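Local coordinates for protein NANS (YJHS), A 9-O-acetyl N-acetylneuraminic acid esterase (Escherichia coli O157:H7 EDL933, PDB 3PT5) that hydrolyses the 9-O-acetyl group of 9-O-acetyl-N-acetylneuraminic acid, an alternative sialic acid found at mammalian mucosal sites, at residues H203-H206 against F207-M210; D166-S169 against R170-A174; R299-E302 against N303-T306; D160-L163 against Y164-L167. All coordinates share one frame; numbering follows the deposited sequence.

Contact 1: residues H203-H206 against F207-M210; sequences HPQH and FNHM
His203 and Phe207, one helical turn apart, form the tight side of this contact. CE1 of the His203 imidazole comes to 3.7 Å from Phe207 CB, touching the root of the phenylalanine side chain obliquely, while the phenyl ring itself runs on into the protein. In Phe207, CG stands anti to the backbone N (chi1 174°), and this carries the ring inward to pack against Trp188, against Tyr257 edge-to-face, and onto Cys235 of strand 233-236. The polar end of His203 is also engaged, with NE2 hydrogen-bonded to Gln190 OE1. Between the two residues the Phe207 N to His203 O bond is short, 2.8 Å, and almost straight. These turns open helix 203-218, which in the alpha/beta SGNH-hydrolase fold makes the beta-alpha-beta crossover from strand 182-189 to strand 233-236. Asn208 belongs to the buried flank too: its OD1 sits 3.1 Å from Pro204 O, two acceptors that cannot bond to each other, and finds its donors in Asn260 and Asn256 instead. The solvent side is looser. Gln205 bends at chi2, and its amide stands nearly perpendicular to the His209 imidazole (81°), with OE1 no closer than 3.9 Å to His209 NE2. Over one face of the His209 ring lies Gln205 O, 2.9 Å above the plane and displaced toward the rim; the same oxygen takes the backbone hydrogen bond from His209 N at 2.9 Å.

Contact 2: residues D166-S169 against R170-A174; sequences DLVS and RTRAA
Val168 sets its CG1 methyl over one face of the Arg172 guanidinium, 3.4 Å above the plane and shifted toward the rim, with NH1 the closest atom. The two side chains lie side by side, pointing the same way, on helix 162-176, a helix of the beta-alpha-beta crossover that leaves strand 122-130, passes over strand 20-28 and returns in strand 182-189 of the SGNH-hydrolase sheet. The Arg172 chain is extended from CG to NE, so that its aliphatic part runs beside the valine before NH2 reaches Asp217 O on helix 203-218. On the sheet-facing side Asp166 and Arg170 also lie alongside each other, but their charges meet poorly: Asp166 OD1 is 3.2 Å from Arg170 CD and 3.8 Å from Arg170 NE, a long salt bridge, with the carboxylate and guanidinium planes 32° apart. Each has stronger partners outside the two segments. Asp166 OD2 pairs with Arg57 and accepts from Ala150 N, whereas the bend of Arg170 at chi3 turns its guanidinium to the carbonyl oxygens of Leu55, Ala56 and Pro128. One carboxylate thus serves two neighbouring arginines, Arg170 only weakly, and probably eases the closeness of their charges. Ser169 OG is bonded to Tyr144 OH. Leu167 O is gripped twice by Thr171. The amide N comes from above the carbonyl plane at 3.2 Å, while Thr171 OG1, which lies beside its own backbone N (chi1 -62°) and also bonds Thr25 OG1, donates to Leu167 O at 2.8 Å.

Contact 3: residues R299-E302 against N303-T306; sequences RSPE and NWTT
Asn303 meets Ser300 through both backbone and side chain. Its N donates to Ser300 O at 2.9 Å, closing a type I beta turn whose corners are Pro301 and Glu302. With CG between the backbone N and the carbonyl carbon (chi1 58°), the Asn303 amide folds back over the turn, and OD1 accepts from Ser300 N at 2.9 Å, the donor standing above the amide plane. A water extends this link, accepting from Asn303 ND2 and bonded to Ser300 OG at 2.6 Å. The backbone O of Asn303 points elsewhere, roughly at a right angle to its side-chain C=O, and takes Arg299 NH2 at 2.8 Å, at the edge of the guanidinium and in its plane. Trp304 follows, its N making a weak second bond to Ser300 O. Its indole lies flat against the turn, with Pro301 CA 3.6 Å from the centroid of the five-membered ring and only 15° off the normal, a CH-pi contact, and Pro301 CG 3.5 Å from CZ2 of the six-membered ring. Thr305 OG1 turns to Glu37 OE2. Thr306 O then sits over the opposite indole face, 3.7 Å above the plane and displaced toward the rim. The turn lies at the surface in the long loop between strand 265-268 and helix 315-335, tied to two other loops where Arg299 NE bonds Glu37 O and NH2 also bonds Tyr89 O.

Contact 4: residues D160-L163 against Y164-L167; sequences DTPL and YQDL
Thr161 caps the start of helix 162-176 by accepting from Tyr164 N through its side chain, OG1 to N at 3.2 Å. This is an N-cap at the head of the helix that packs over the central sheet of the SGNH-hydrolase fold. The threonine conformation makes it possible: a chi1 of 69° leaves the hydroxyl straddled by N and C of its own residue, turned toward the first helical turn. The same hydroxyl has one proton for the carbonyls just upstream; Arg156 O is the stronger partner, and Gly158 O is a second acceptor that it can serve only by sharing. Tyr164 takes a different rotamer, its ring trans to N at a chi1 of 173°, which carries the phenol out from the side of the helix toward helix 203-218. There OH bonds Asp217 OD2, and the ring packs on Met210 and Ala213. Asp160 N approaches the ring obliquely, 3.5 Å from Tyr164 CD2. The Asp160 side chain runs alongside with its carboxylate nearly perpendicular to the ring, OD1 remaining 4.2 Å from Tyr164 CE2. Leu163 reaches the loops on another flank, against Ser134 and Trp157, and Leu167, one turn on from Leu163, continues the buried face, its N bonded to Leu163 O. Gln165 lies on the more open side, extended beyond CG, its CG 3.4 Å from Thr161 O. The amide at its end then bonds back across the cap: NE2 donates to Asp160 O at 3.3 Å, approaching from 51° above the carbonyl plane.

Overall arrangement
Contact 4 covers the cap and first turn of helix 162-176 and contact 2 the turns that follow; they share Asp166 and Leu167, and both are buried. Contact 1 opens the neighbouring helix 203-218 and is only partly buried. The two helices meet directly: Met210 CG lies 3.4 Å from Tyr164 CD1, and Met210 CE 4.2 Å from Leu167 CD2, so contact 1 packs against contacts 4 and 2 through apolar groups. Chemistry follows position: contact 2 carries charged groups inward, contact 4 a cap, contact 1 aromatic rings on one flank and imidazole and amide groups on the other. Contact 3 stands apart, a water-bridged surface turn about 32 Å from contact 2, centre to centre, across the molecule.

Contact 1: residues H203-H206 against F207-M210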
loop_
_atom_site.group_PDB
_atom_site.type_symbol
_atom_site.label_atom_id
_atom_site.label_comp_id
_atom_site.label_asym_id
_atom_site.label_seq_id
_atom_site.Cartn_x
_atom_site.Cartn_y
_atom_site.Cartn_z
ATOM N N HIS A 203 3.798 -6.564 19.373
ATOM C CA HIS A 203 3.932 -5.991 18.025
ATOM C C HIS A 203 5.074 -4.968 17.944
ATOM O O HIS A 203 5.896 -5.050 17.023
ATOM C CB HIS A 203 2.594 -5.390 17.551
ATOM C CG HIS A 203 2.670 -4.696 16.227
ATOM N ND1 HIS A 203 3.355 -3.513 16.041
ATOM C CD2 HIS A 203 2.100 -4.995 15.032
ATOM C CE1 HIS A 203 3.229 -3.129 14.778
ATOM N NE2 HIS A 203 2.490 -4.025 14.143
ATOM N N PRO A 204 5.174 -4.038 18.913
ATOM C CA PRO A 204 6.288 -3.060 18.719
ATOM C C PRO A 204 7.677 -3.672 18.516
ATOM O O PRO A 204 8.414 -3.257 17.602
ATOM C CB PRO A 204 6.205 -2.190 19.979
ATOM C CG PRO A 204 4.726 -2.184 20.309
ATOM C CD PRO A 204 4.275 -3.614 20.014
ATOM N N GLN A 205 8.031 -4.670 19.323
ATOM C CA GLN A 205 9.323 -5.304 19.120
ATOM C C GLN A 205 9.411 -6.112 17.831
ATOM O O GLN A 205 10.445 -6.097 17.181
ATOM C CB GLN A 205 9.787 -6.101 20.338
ATOM C CG GLN A 205 10.318 -5.207 21.491
ATOM C CD GLN A 205 11.098 -3.951 21.019
ATOM O OE1 GLN A 205 12.194 -4.038 20.437
ATOM N NE2 GLN A 205 10.532 -2.775 21.297
ATOM N N HIS A 206 8.325 -6.790 17.441
ATOM C CA HIS A 206 8.318 -7.525 16.169
ATOM C C HIS A 206 8.529 -6.592 14.998
ATOM O O HIS A 206 9.331 -6.880 14.101
ATOM C CB HIS A 206 7.018 -8.315 15.947
ATOM C CG HIS A 206 6.910 -9.554 16.780
ATOM N ND1 HIS A 206 5.723 -9.970 17.348
ATOM C CD2 HIS A 206 7.842 -10.460 17.155
ATOM C CE1 HIS A 206 5.928 -11.081 18.033
ATOM N NE2 HIS A 206 7.207 -11.398 17.935
ATOM N N PHE A 207 7.794 -5.479 15.003
ATOM C CA PHE A 207 7.934 -4.453 13.968
ATOM C C PHE A 207 9.354 -3.870 13.947
ATOM O O PHE A 207 9.985 -3.815 12.883
ATOM C CB PHE A 207 6.904 -3.337 14.181
ATOM C CG PHE A 207 7.084 -2.169 13.245
ATOM C CD1 PHE A 207 6.686 -2.262 11.905
ATOM C CD2 PHE A 207 7.692 -0.997 13.680
ATOM C CE1 PHE A 207 6.868 -1.188 11.045
ATOM C CE2 PHE A 207 7.899 0.104 12.792
ATOM C CZ PHE A 207 7.478 0.002 11.496
ATOM N N ASN A 208 9.854 -3.466 15.115
ATOM C CA ASN A 208 11.195 -2.877 15.178
ATOM C C ASN A 208 12.235 -3.838 14.664
ATOM O O ASN A 208 13.119 -3.442 13.926
ATOM C CB ASN A 208 11.555 -2.443 16.586
ATOM C CG ASN A 208 10.844 -1.177 17.011
ATOM O OD1 ASN A 208 9.815 -0.785 16.444
ATOM N ND2 ASN A 208 11.407 -0.506 18.001
ATOM N N HIS A 209 12.123 -5.115 15.030
ATOM C CA HIS A 209 13.092 -6.098 14.574
ATOM C C HIS A 209 13.069 -6.279 13.061
ATOM O O HIS A 209 14.108 -6.457 12.411
ATOM C CB HIS A 209 12.873 -7.426 15.305
ATOM C CG HIS A 209 13.275 -7.380 16.748
ATOM N ND1 HIS A 209 12.713 -8.197 17.708
ATOM C CD2 HIS A 209 14.196 -6.621 17.393
ATOM C CE1 HIS A 209 13.262 -7.935 18.884
ATOM N NE2 HIS A 209 14.168 -6.989 18.720
ATOM N N MET A 210 11.875 -6.204 12.481
ATOM C CA MET A 210 11.741 -6.328 11.032
ATOM C C MET A 210 12.310 -5.128 10.285
ATOM O O MET A 210 12.925 -5.259 9.224
ATOM C CB MET A 210 10.283 -6.558 10.649
ATOM C CG MET A 210 10.173 -7.159 9.296
ATOM S SD MET A 210 8.492 -7.405 8.676
ATOM C CE MET A 210 8.009 -5.718 8.322
#

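Contact 2: residues D166-S169 against R170-A174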
loop_
_atom_site.group_PDB
_atom_site.type_symbol
_atom_site.label_atom_id
_atom_site.label_comp_id
_atom_site.label_asym_id
_atom_site.label_seq_id
_atom_site.Cartn_x
_atom_site.Cartn_y
_atom_site.Cartn_z
ATOM N N ASP A 166 9.556 -11.342 0.573
ATOM C CA ASP A 166 8.922 -10.727 -0.589
ATOM C C ASP A 166 9.195 -9.216 -0.556
ATOM O O ASP A 166 9.575 -8.628 -1.571
ATOM C CB ASP A 166 7.424 -11.068 -0.534
ATOM C CG ASP A 166 6.661 -10.685 -1.801
ATOM O OD1 ASP A 166 6.225 -9.516 -1.893
ATOM O OD2 ASP A 166 6.445 -11.553 -2.695
ATOM N N LEU A 167 9.036 -8.618 0.618
ATOM C CA LEU A 167 9.337 -7.208 0.837
ATOM C C LEU A 167 10.791 -6.853 0.496
ATOM O O LEU A 167 11.047 -5.899 -0.244
ATOM C CB LEU A 167 9.026 -6.848 2.288
ATOM C CG LEU A 167 9.370 -5.458 2.799
ATOM C CD1 LEU A 167 8.492 -4.421 2.133
ATOM C CD2 LEU A 167 9.212 -5.428 4.296
ATOM N N VAL A 168 11.728 -7.627 1.040
ATOM C CA VAL A 168 13.168 -7.396 0.821
ATOM C C VAL A 168 13.574 -7.727 -0.616
ATOM O O VAL A 168 14.227 -6.922 -1.289
ATOM C CB VAL A 168 14.022 -8.161 1.877
ATOM C CG1 VAL A 168 15.498 -8.324 1.426
ATOM C CG2 VAL A 168 13.984 -7.429 3.177
ATOM N N SER A 169 13.129 -8.885 -1.098
ATOM C CA SER A 169 13.489 -9.364 -2.421
ATOM C C SER A 169 12.981 -8.459 -3.536
ATOM O O SER A 169 13.738 -8.158 -4.481
ATOM C CB SER A 169 13.039 -10.818 -2.597
ATOM O OG SER A 169 12.365 -10.993 -3.831
ATOM N N ARG A 170 11.740 -7.976 -3.416
ATOM C CA ARG A 170 11.176 -7.070 -4.415
ATOM C C ARG A 170 11.789 -5.667 -4.360
ATOM O O ARG A 170 11.988 -5.055 -5.389
ATOM C CB ARG A 170 9.655 -6.991 -4.282
ATOM C CG ARG A 170 9.002 -8.168 -4.898
ATOM C CD ARG A 170 7.594 -8.330 -4.471
ATOM N NE ARG A 170 6.611 -7.386 -4.994
ATOM C CZ ARG A 170 6.129 -7.361 -6.231
ATOM N NH1 ARG A 170 6.661 -8.102 -7.214
ATOM N NH2 ARG A 170 5.146 -6.538 -6.503
ATOM N N THR A 171 12.071 -5.170 -3.158
ATOM C CA THR A 171 12.729 -3.867 -3.030
ATOM C C THR A 171 14.125 -3.910 -3.648
ATOM O O THR A 171 14.516 -2.990 -4.395
ATOM C CB THR A 171 12.785 -3.409 -1.564
ATOM O OG1 THR A 171 11.447 -3.263 -1.089
ATOM C CG2 THR A 171 13.509 -2.054 -1.419
ATOM N N ARG A 172 14.855 -4.990 -3.362
ATOM C CA ARG A 172 16.199 -5.155 -3.928
ATOM C C ARG A 172 16.113 -5.228 -5.438
ATOM O O ARG A 172 16.905 -4.594 -6.114
ATOM C CB ARG A 172 16.830 -6.445 -3.434
ATOM C CG ARG A 172 17.474 -6.373 -2.100
ATOM C CD ARG A 172 17.944 -7.778 -1.738
ATOM N NE ARG A 172 18.820 -7.784 -0.573
ATOM C CZ ARG A 172 18.945 -8.800 0.276
ATOM N NH1 ARG A 172 18.241 -9.918 0.105
ATOM N NH2 ARG A 172 19.787 -8.694 1.302
ATOM N N ALA A 173 15.141 -5.982 -5.961
ATOM C CA ALA A 173 14.977 -6.185 -7.400
ATOM C C ALA A 173 14.741 -4.855 -8.081
ATOM O O ALA A 173 15.233 -4.612 -9.185
ATOM C CB ALA A 173 13.809 -7.141 -7.701
ATOM N N ALA A 174 13.975 -3.990 -7.415
ATOM C CA ALA A 174 13.666 -2.690 -7.984
ATOM C C ALA A 174 14.922 -1.828 -8.109
ATOM O O ALA A 174 15.078 -1.089 -9.094
ATOM C CB ALA A 174 12.604 -1.986 -7.143
#

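Contact 3: residues R299-E302 against N303-T306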
loop_
_atom_site.group_PDB
_atom_site.type_symbol
_atom_site.label_atom_id
_atom_site.label_comp_id
_atom_site.label_asym_id
_atom_site.label_seq_id
_atom_site.Cartn_x
_atom_site.Cartn_y
_atom_site.Cartn_z
ATOM N N ARG A 299 -22.457 -1.845 -2.995
ATOM C CA ARG A 299 -21.952 -3.198 -2.760
ATOM C C ARG A 299 -22.824 -3.993 -1.783
ATOM O O ARG A 299 -23.570 -3.433 -0.992
ATOM C CB ARG A 299 -20.500 -3.175 -2.277
ATOM C CG ARG A 299 -19.554 -2.620 -3.322
ATOM C CD ARG A 299 -18.201 -3.261 -3.266
ATOM N NE ARG A 299 -17.235 -2.640 -4.165
ATOM C CZ ARG A 299 -16.222 -3.307 -4.747
ATOM N NH1 ARG A 299 -15.350 -2.689 -5.535
ATOM N NH2 ARG A 299 -16.102 -4.616 -4.559
ATOM N N SER A 300 -22.664 -5.312 -1.848
ATOM C CA SER A 300 -23.518 -6.262 -1.141
ATOM C C SER A 300 -22.601 -7.408 -0.699
ATOM O O SER A 300 -21.475 -7.484 -1.166
ATOM C CB SER A 300 -24.605 -6.783 -2.089
ATOM O OG SER A 300 -25.462 -5.736 -2.512
ATOM N N PRO A 301 -23.066 -8.299 0.205
ATOM C CA PRO A 301 -22.164 -9.390 0.626
ATOM C C PRO A 301 -21.570 -10.208 -0.528
ATOM O O PRO A 301 -20.445 -10.666 -0.434
ATOM C CB PRO A 301 -23.039 -10.243 1.543
ATOM C CG PRO A 301 -24.024 -9.225 2.128
ATOM C CD PRO A 301 -24.294 -8.239 1.021
ATOM N N GLU A 302 -22.312 -10.343 -1.621
ATOM C CA GLU A 302 -21.853 -11.071 -2.812
ATOM C C GLU A 302 -20.703 -10.396 -3.575
ATOM O O GLU A 302 -20.101 -11.007 -4.457
ATOM C CB GLU A 302 -23.029 -11.284 -3.758
ATOM C CG GLU A 302 -23.582 -9.953 -4.278
ATOM C CD GLU A 302 -24.971 -10.064 -4.823
ATOM O OE1 GLU A 302 -25.175 -10.878 -5.760
ATOM O OE2 GLU A 302 -25.843 -9.323 -4.315
ATOM N N ASN A 303 -20.414 -9.130 -3.252
ATOM C CA ASN A 303 -19.362 -8.407 -3.965
ATOM C C ASN A 303 -18.477 -7.475 -3.109
ATOM O O ASN A 303 -17.543 -6.865 -3.646
ATOM C CB ASN A 303 -19.949 -7.664 -5.176
ATOM C CG ASN A 303 -21.001 -6.712 -4.787
ATOM O OD1 ASN A 303 -20.774 -5.834 -3.946
ATOM N ND2 ASN A 303 -22.185 -6.872 -5.363
ATOM N N TRP A 304 -18.716 -7.392 -1.808
ATOM C CA TRP A 304 -17.875 -6.487 -0.996
ATOM C C TRP A 304 -16.673 -7.235 -0.430
ATOM O O TRP A 304 -16.571 -8.447 -0.608
ATOM C CB TRP A 304 -18.685 -5.764 0.082
ATOM C CG TRP A 304 -19.293 -6.590 1.188
ATOM C CD1 TRP A 304 -18.804 -7.741 1.746
ATOM C CD2 TRP A 304 -20.453 -6.248 1.936
ATOM N NE1 TRP A 304 -19.616 -8.140 2.791
ATOM C CE2 TRP A 304 -20.637 -7.244 2.919
ATOM C CE3 TRP A 304 -21.372 -5.194 1.870
ATOM C CZ2 TRP A 304 -21.693 -7.205 3.832
ATOM C CZ3 TRP A 304 -22.433 -5.181 2.760
ATOM C CH2 TRP A 304 -22.589 -6.183 3.708
ATOM N N THR A 305 -15.769 -6.523 0.239
ATOM C CA THR A 305 -14.586 -7.143 0.776
ATOM C C THR A 305 -15.016 -7.811 2.078
ATOM O O THR A 305 -15.312 -9.018 2.090
ATOM C CB THR A 305 -13.420 -6.132 0.937
ATOM O OG1 THR A 305 -13.847 -5.024 1.733
ATOM C CG2 THR A 305 -12.965 -5.654 -0.440
ATOM N N THR A 306 -15.176 -6.998 3.110
ATOM C CA THR A 306 -15.366 -7.449 4.468
ATOM C C THR A 306 -16.755 -6.974 4.952
ATOM O O THR A 306 -17.193 -5.868 4.597
ATOM C CB THR A 306 -14.195 -6.869 5.308
ATOM O OG1 THR A 306 -12.988 -7.632 5.064
ATOM C CG2 THR A 306 -14.524 -6.816 6.779
HETATM O O HOH W 1 -24.553 -5.112 -4.872
HETATM O O HOH W 2 -17.788 -10.626 -1.356
#

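Contact 4: residues D160-L163 against Y164-L167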
loop_
_atom_site.group_PDB
_atom_site.type_symbol
_atom_site.label_atom_id
_atom_site.label_comp_id
_atom_site.label_asym_id
_atom_site.label_seq_id
_atom_site.Cartn_x
_atom_site.Cartn_y
_atom_site.Cartn_z
ATOM N N ASP A 160 12.229 -12.877 8.416
ATOM C CA ASP A 160 12.336 -14.135 7.640
ATOM C C ASP A 160 11.081 -14.940 7.252
ATOM O O ASP A 160 11.188 -16.030 6.667
ATOM C CB ASP A 160 13.448 -15.037 8.184
ATOM C CG ASP A 160 14.826 -14.373 8.078
ATOM O OD1 ASP A 160 15.121 -13.697 7.047
ATOM O OD2 ASP A 160 15.603 -14.522 9.035
ATOM N N THR A 161 9.898 -14.391 7.514
ATOM C CA THR A 161 8.678 -14.956 6.929
ATOM C C THR A 161 8.631 -14.720 5.411
ATOM O O THR A 161 9.332 -13.821 4.902
ATOM C CB THR A 161 7.421 -14.308 7.533
ATOM O OG1 THR A 161 7.348 -12.949 7.092
ATOM C CG2 THR A 161 7.459 -14.339 9.034
ATOM N N PRO A 162 7.807 -15.499 4.679
ATOM C CA PRO A 162 7.597 -15.235 3.260
ATOM C C PRO A 162 7.246 -13.796 2.921
ATOM O O PRO A 162 7.748 -13.283 1.925
ATOM C CB PRO A 162 6.451 -16.170 2.894
ATOM C CG PRO A 162 6.760 -17.373 3.752
ATOM C CD PRO A 162 7.331 -16.857 5.038
ATOM N N LEU A 163 6.401 -13.154 3.721
ATOM C CA LEU A 163 6.066 -11.752 3.464
ATOM C C LEU A 163 7.273 -10.844 3.606
ATOM O O LEU A 163 7.449 -9.930 2.804
ATOM C CB LEU A 163 4.920 -11.267 4.350
ATOM C CG LEU A 163 3.512 -11.778 4.026
ATOM C CD1 LEU A 163 2.534 -11.174 5.011
ATOM C CD2 LEU A 163 3.092 -11.442 2.581
ATOM N N TYR A 164 8.126 -11.105 4.603
ATOM C CA TYR A 164 9.349 -10.330 4.757
ATOM C C TYR A 164 10.290 -10.528 3.564
ATOM O O TYR A 164 10.850 -9.572 3.041
ATOM C CB TYR A 164 10.078 -10.653 6.069
ATOM C CG TYR A 164 11.423 -9.973 6.139
ATOM C CD1 TYR A 164 11.527 -8.656 6.586
ATOM C CD2 TYR A 164 12.588 -10.626 5.697
ATOM C CE1 TYR A 164 12.758 -7.997 6.635
ATOM C CE2 TYR A 164 13.827 -9.971 5.734
ATOM C CZ TYR A 164 13.898 -8.661 6.199
ATOM O OH TYR A 164 15.104 -7.986 6.233
ATOM N N GLN A 165 10.440 -11.777 3.134
ATOM C CA GLN A 165 11.303 -12.140 2.010
ATOM C C GLN A 165 10.869 -11.457 0.739
ATOM O O GLN A 165 11.698 -11.045 -0.057
ATOM C CB GLN A 165 11.243 -13.640 1.782
ATOM C CG GLN A 165 11.949 -14.440 2.846
ATOM C CD GLN A 165 11.838 -15.928 2.567
ATOM O OE1 GLN A 165 12.335 -16.423 1.544
ATOM N NE2 GLN A 165 11.152 -16.649 3.457
ATOM N N ASP A 166 9.556 -11.342 0.573
ATOM C CA ASP A 166 8.922 -10.727 -0.589
ATOM C C ASP A 166 9.195 -9.216 -0.556
ATOM O O ASP A 166 9.575 -8.628 -1.571
ATOM C CB ASP A 166 7.424 -11.068 -0.534
ATOM C CG ASP A 166 6.661 -10.685 -1.801
ATOM O OD1 ASP A 166 6.225 -9.516 -1.893
ATOM O OD2 ASP A 166 6.445 -11.553 -2.695
ATOM N N LEU A 167 9.036 -8.618 0.618
ATOM C CA LEU A 167 9.337 -7.208 0.837
ATOM C C LEU A 167 10.791 -6.853 0.496
ATOM O O LEU A 167 11.047 -5.899 -0.244
ATOM C CB LEU A 167 9.026 -6.848 2.288
ATOM C CG LEU A 167 9.370 -5.458 2.799
ATOM C CD1 LEU A 167 8.492 -4.421 2.133
ATOM C CD2 LEU A 167 9.212 -5.428 4.296
#